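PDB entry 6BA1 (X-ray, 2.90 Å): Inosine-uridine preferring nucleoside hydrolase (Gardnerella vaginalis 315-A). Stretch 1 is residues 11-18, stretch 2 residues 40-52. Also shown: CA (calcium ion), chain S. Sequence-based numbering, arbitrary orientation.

Stretch 1 (11-18) LDTGVDDT
Stretch 2 40-52: GNVLMEQGVRNAL

The contact between residues 11-18 and 40-52 buries 381 Å², counting both sides, and most of it is made by Thr-13, Asn-41 and Asp-12. After Leu-11, whose backbone is extended (-125/137), the first stretch runs through a loop to a helix that begins at Val-15, with Gly-14 at its N-cap. The second stretch starts as a loop, turns into a helix at Met-44 with Leu-43 as N-cap, and remains helical through Leu-52. The register is set by two close approaches of the backbones: the CA atoms of Thr-13 and Gly-47 lie 4.6 Å apart, those of Gly-14 and Asn-41 5.6 Å.

Thr-13 (phi/psi -75/107) has the largest covered area. Its CA-to-CB bond runs sideways to the second stretch, and chi1, at -33°, sits between wells. Its carbonyl is held by the helix: Asn-50 ND2 donates a hydrogen bond to Thr-13 O at 2.7 Å, with an N-H...O angle of 141°. The CA-to-CB bond of Asn-50 points toward the first stretch, with chi1 m (-60°) and chi2 -4°, which brings its short amide to that oxygen. Val-42 CG1 packs 3.3 Å from Thr-13 O; this valine has an extended backbone (-150/160) and chi1 p. On the helix, Gly-47 faces the loop, its O lying 3.5 Å from Thr-13 OG1, while the small Ala-51 places CB 4.4 Å from the same OG1. A CB on Gly-47 would clash with Met-44 O in its own helix, 3.0 Å away, rather than with the first stretch.

The peptide bond between Thr-13 and Gly-14 is cis. Gly-14 adopts phi/psi 107/123, a positive phi that favours glycine, and a CB here would come within 2.2 Å of Asp-12 O. Gly-14 O then accepts the helical bond from Thr-18 N at 3.2 Å.

The CA-to-CB bond of Asn-41 (-55/-38) points toward the first stretch, with chi1 m (-68°) and chi2 -8°. Its ND2 lies 3.7 Å from Gly-14 CA and 3.0 Å from Asp-17 OD1, although the angle to the latter is too poor for a hydrogen bond. A backbone bond anchors the residue: Asn-41 N donates to Asp-12 OD2 at 3.1 Å and 163°, a nearly straight bond.

The CA-to-CB bond of Asp-12 (-99/72) points toward the second stretch, with chi1 p (59°) and chi2 -22°, and its carboxylate serves two partners. While OD2 accepts the bond from Asn-41 N, OD1 binds the calcium ion at 2.6 Å. Asp-17, on the first turn of the helix with chi1 m (-67°) and chi2 79°, supplies OD1 to the same ion at 2.5 Å. The metal thereby explains how Asp-12 OD1 and Asp-17 OD1 can sit 3.0 Å apart; two further ligand atoms come from elsewhere in the structure. Gly-40 (140/-82) leaves room for the carboxylate, since a CB would fall 2.9 Å from Asp-12 OD2. The calcium site and the loop contact thus share one buried aspartate.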

# COMPACT_ATOMS: atom_id res chain seq x y z
N LEU A 11 23.71 5.11 9.80
CA LEU A 11 23.99 3.73 9.40
C LEU A 11 24.20 2.74 10.56
O LEU A 11 24.90 3.04 11.53
CB LEU A 11 25.24 3.70 8.52
CG LEU A 11 25.25 4.62 7.30
CD1 LEU A 11 26.59 4.53 6.59
CD2 LEU A 11 24.10 4.28 6.35
N ASP A 12 23.60 1.56 10.41
CA ASP A 12 23.87 0.39 11.25
C ASP A 12 24.84 -0.51 10.49
O ASP A 12 24.49 -1.59 10.03
CB ASP A 12 22.57 -0.34 11.68
CG ASP A 12 21.70 -0.86 10.49
OD1 ASP A 12 21.79 -0.37 9.34
OD2 ASP A 12 20.88 -1.76 10.74
N THR A 13 26.09 -0.06 10.40
CA THR A 13 27.05 -0.57 9.42
C THR A 13 27.63 -1.96 9.77
O THR A 13 28.44 -2.04 10.68
CB THR A 13 28.21 0.43 9.24
OG1 THR A 13 27.73 1.77 9.40
CG2 THR A 13 28.85 0.26 7.88
N GLY A 14 27.25 -3.06 9.11
CA GLY A 14 26.22 -3.16 8.05
C GLY A 14 26.81 -3.37 6.67
O GLY A 14 27.61 -2.55 6.21
N VAL A 15 26.41 -4.44 6.00
CA VAL A 15 26.97 -4.81 4.69
C VAL A 15 26.43 -3.92 3.58
O VAL A 15 27.20 -3.27 2.88
CB VAL A 15 26.72 -6.29 4.32
CG1 VAL A 15 27.30 -6.61 2.94
CG2 VAL A 15 27.32 -7.22 5.38
N ASP A 16 25.11 -3.91 3.43
CA ASP A 16 24.46 -2.98 2.50
C ASP A 16 24.71 -1.52 2.90
O ASP A 16 24.79 -0.64 2.04
CB ASP A 16 22.94 -3.26 2.28
CG ASP A 16 22.19 -3.68 3.54
OD1 ASP A 16 22.29 -2.99 4.58
OD2 ASP A 16 21.50 -4.72 3.49
N ASP A 17 24.88 -1.28 4.19
CA ASP A 17 25.21 0.06 4.69
C ASP A 17 26.56 0.58 4.17
O ASP A 17 26.66 1.77 3.87
CB ASP A 17 25.16 0.09 6.22
CG ASP A 17 23.74 -0.10 6.76
OD1 ASP A 17 23.24 -1.25 6.82
OD2 ASP A 17 23.10 0.91 7.13
N THR A 18 27.57 -0.28 4.02
CA THR A 18 28.85 0.17 3.42
C THR A 18 28.75 0.37 1.92
O THR A 18 29.50 1.17 1.35
CB THR A 18 30.04 -0.78 3.65
OG1 THR A 18 29.88 -1.96 2.86
CG2 THR A 18 30.22 -1.10 5.10
N GLY A 40 21.36 -2.24 15.00
CA GLY A 40 20.45 -3.17 14.32
C GLY A 40 21.19 -4.34 13.72
O GLY A 40 21.23 -5.43 14.31
N ASN A 41 21.76 -4.13 12.53
CA ASN A 41 22.62 -5.11 11.87
C ASN A 41 23.75 -5.51 12.81
O ASN A 41 24.15 -6.68 12.88
CB ASN A 41 23.22 -4.56 10.56
CG ASN A 41 22.18 -4.33 9.46
OD1 ASN A 41 21.02 -4.71 9.59
ND2 ASN A 41 22.60 -3.71 8.37
N VAL A 42 24.26 -4.53 13.54
CA VAL A 42 25.30 -4.73 14.52
C VAL A 42 25.16 -3.70 15.65
O VAL A 42 24.49 -2.67 15.47
CB VAL A 42 26.68 -4.65 13.82
CG1 VAL A 42 27.01 -3.21 13.42
CG2 VAL A 42 27.78 -5.30 14.66
N LEU A 43 25.76 -4.00 16.81
CA LEU A 43 25.78 -3.09 17.97
C LEU A 43 26.25 -1.69 17.56
O LEU A 43 27.11 -1.55 16.68
CB LEU A 43 26.70 -3.64 19.06
CG LEU A 43 26.20 -4.89 19.80
CD1 LEU A 43 27.36 -5.80 20.20
CD2 LEU A 43 25.34 -4.53 21.02
N MET A 44 25.68 -0.66 18.19
CA MET A 44 25.89 0.72 17.78
C MET A 44 27.36 1.11 17.61
O MET A 44 27.75 1.73 16.61
CB MET A 44 25.20 1.68 18.76
CG MET A 44 25.35 3.16 18.40
SD MET A 44 26.89 3.86 19.01
CE MET A 44 27.01 5.32 18.02
N GLU A 45 28.16 0.75 18.62
CA GLU A 45 29.61 0.99 18.64
C GLU A 45 30.32 0.33 17.46
O GLU A 45 31.10 0.97 16.77
CB GLU A 45 30.23 0.47 19.94
CG GLU A 45 29.90 1.30 21.18
CD GLU A 45 30.66 2.62 21.26
OE1 GLU A 45 31.52 2.91 20.39
OE2 GLU A 45 30.39 3.38 22.22
N GLN A 46 30.04 -0.96 17.25
CA GLN A 46 30.55 -1.68 16.08
C GLN A 46 30.24 -0.96 14.76
O GLN A 46 31.07 -0.94 13.86
CB GLN A 46 30.01 -3.12 16.02
CG GLN A 46 30.96 -4.18 16.55
CD GLN A 46 32.18 -4.38 15.65
OE1 GLN A 46 32.13 -4.09 14.46
NE2 GLN A 46 33.27 -4.86 16.23
N GLY A 47 29.05 -0.35 14.67
CA GLY A 47 28.66 0.50 13.54
C GLY A 47 29.64 1.64 13.29
O GLY A 47 29.98 1.94 12.14
N VAL A 48 30.11 2.25 14.37
CA VAL A 48 31.09 3.32 14.31
C VAL A 48 32.49 2.82 13.93
O VAL A 48 33.14 3.42 13.07
CB VAL A 48 31.12 4.13 15.63
CG1 VAL A 48 32.28 5.14 15.65
CG2 VAL A 48 29.78 4.83 15.84
N ARG A 49 32.95 1.72 14.55
CA ARG A 49 34.26 1.14 14.21
C ARG A 49 34.38 0.84 12.72
O ARG A 49 35.41 1.11 12.10
CB ARG A 49 34.53 -0.16 14.98
CG ARG A 49 35.99 -0.64 14.86
CD ARG A 49 36.15 -2.15 14.95
NE ARG A 49 35.91 -2.87 13.70
CZ ARG A 49 36.71 -2.89 12.62
NH1 ARG A 49 37.84 -2.19 12.59
NH2 ARG A 49 36.38 -3.60 11.56
N ASN A 50 33.31 0.27 12.17
CA ASN A 50 33.26 -0.13 10.77
C ASN A 50 33.25 1.10 9.88
O ASN A 50 34.03 1.20 8.93
CB ASN A 50 32.02 -1.00 10.51
CG ASN A 50 32.00 -2.26 11.36
OD1 ASN A 50 32.96 -2.55 12.10
ND2 ASN A 50 30.93 -3.02 11.26
N ALA A 51 32.38 2.06 10.22
CA ALA A 51 32.26 3.32 9.47
C ALA A 51 33.61 4.03 9.32
O ALA A 51 33.99 4.41 8.21
CB ALA A 51 31.25 4.23 10.15
N LEU A 52 34.32 4.18 10.44
CA LEU A 52 35.64 4.82 10.44
C LEU A 52 36.63 4.03 9.58
O LEU A 52 37.25 4.60 8.68
CB LEU A 52 36.18 4.95 11.86
CG LEU A 52 35.45 5.91 12.81
CD1 LEU A 52 35.73 5.55 14.26
CD2 LEU A 52 35.82 7.36 12.51
CA CA S . 20.74 -1.31 7.21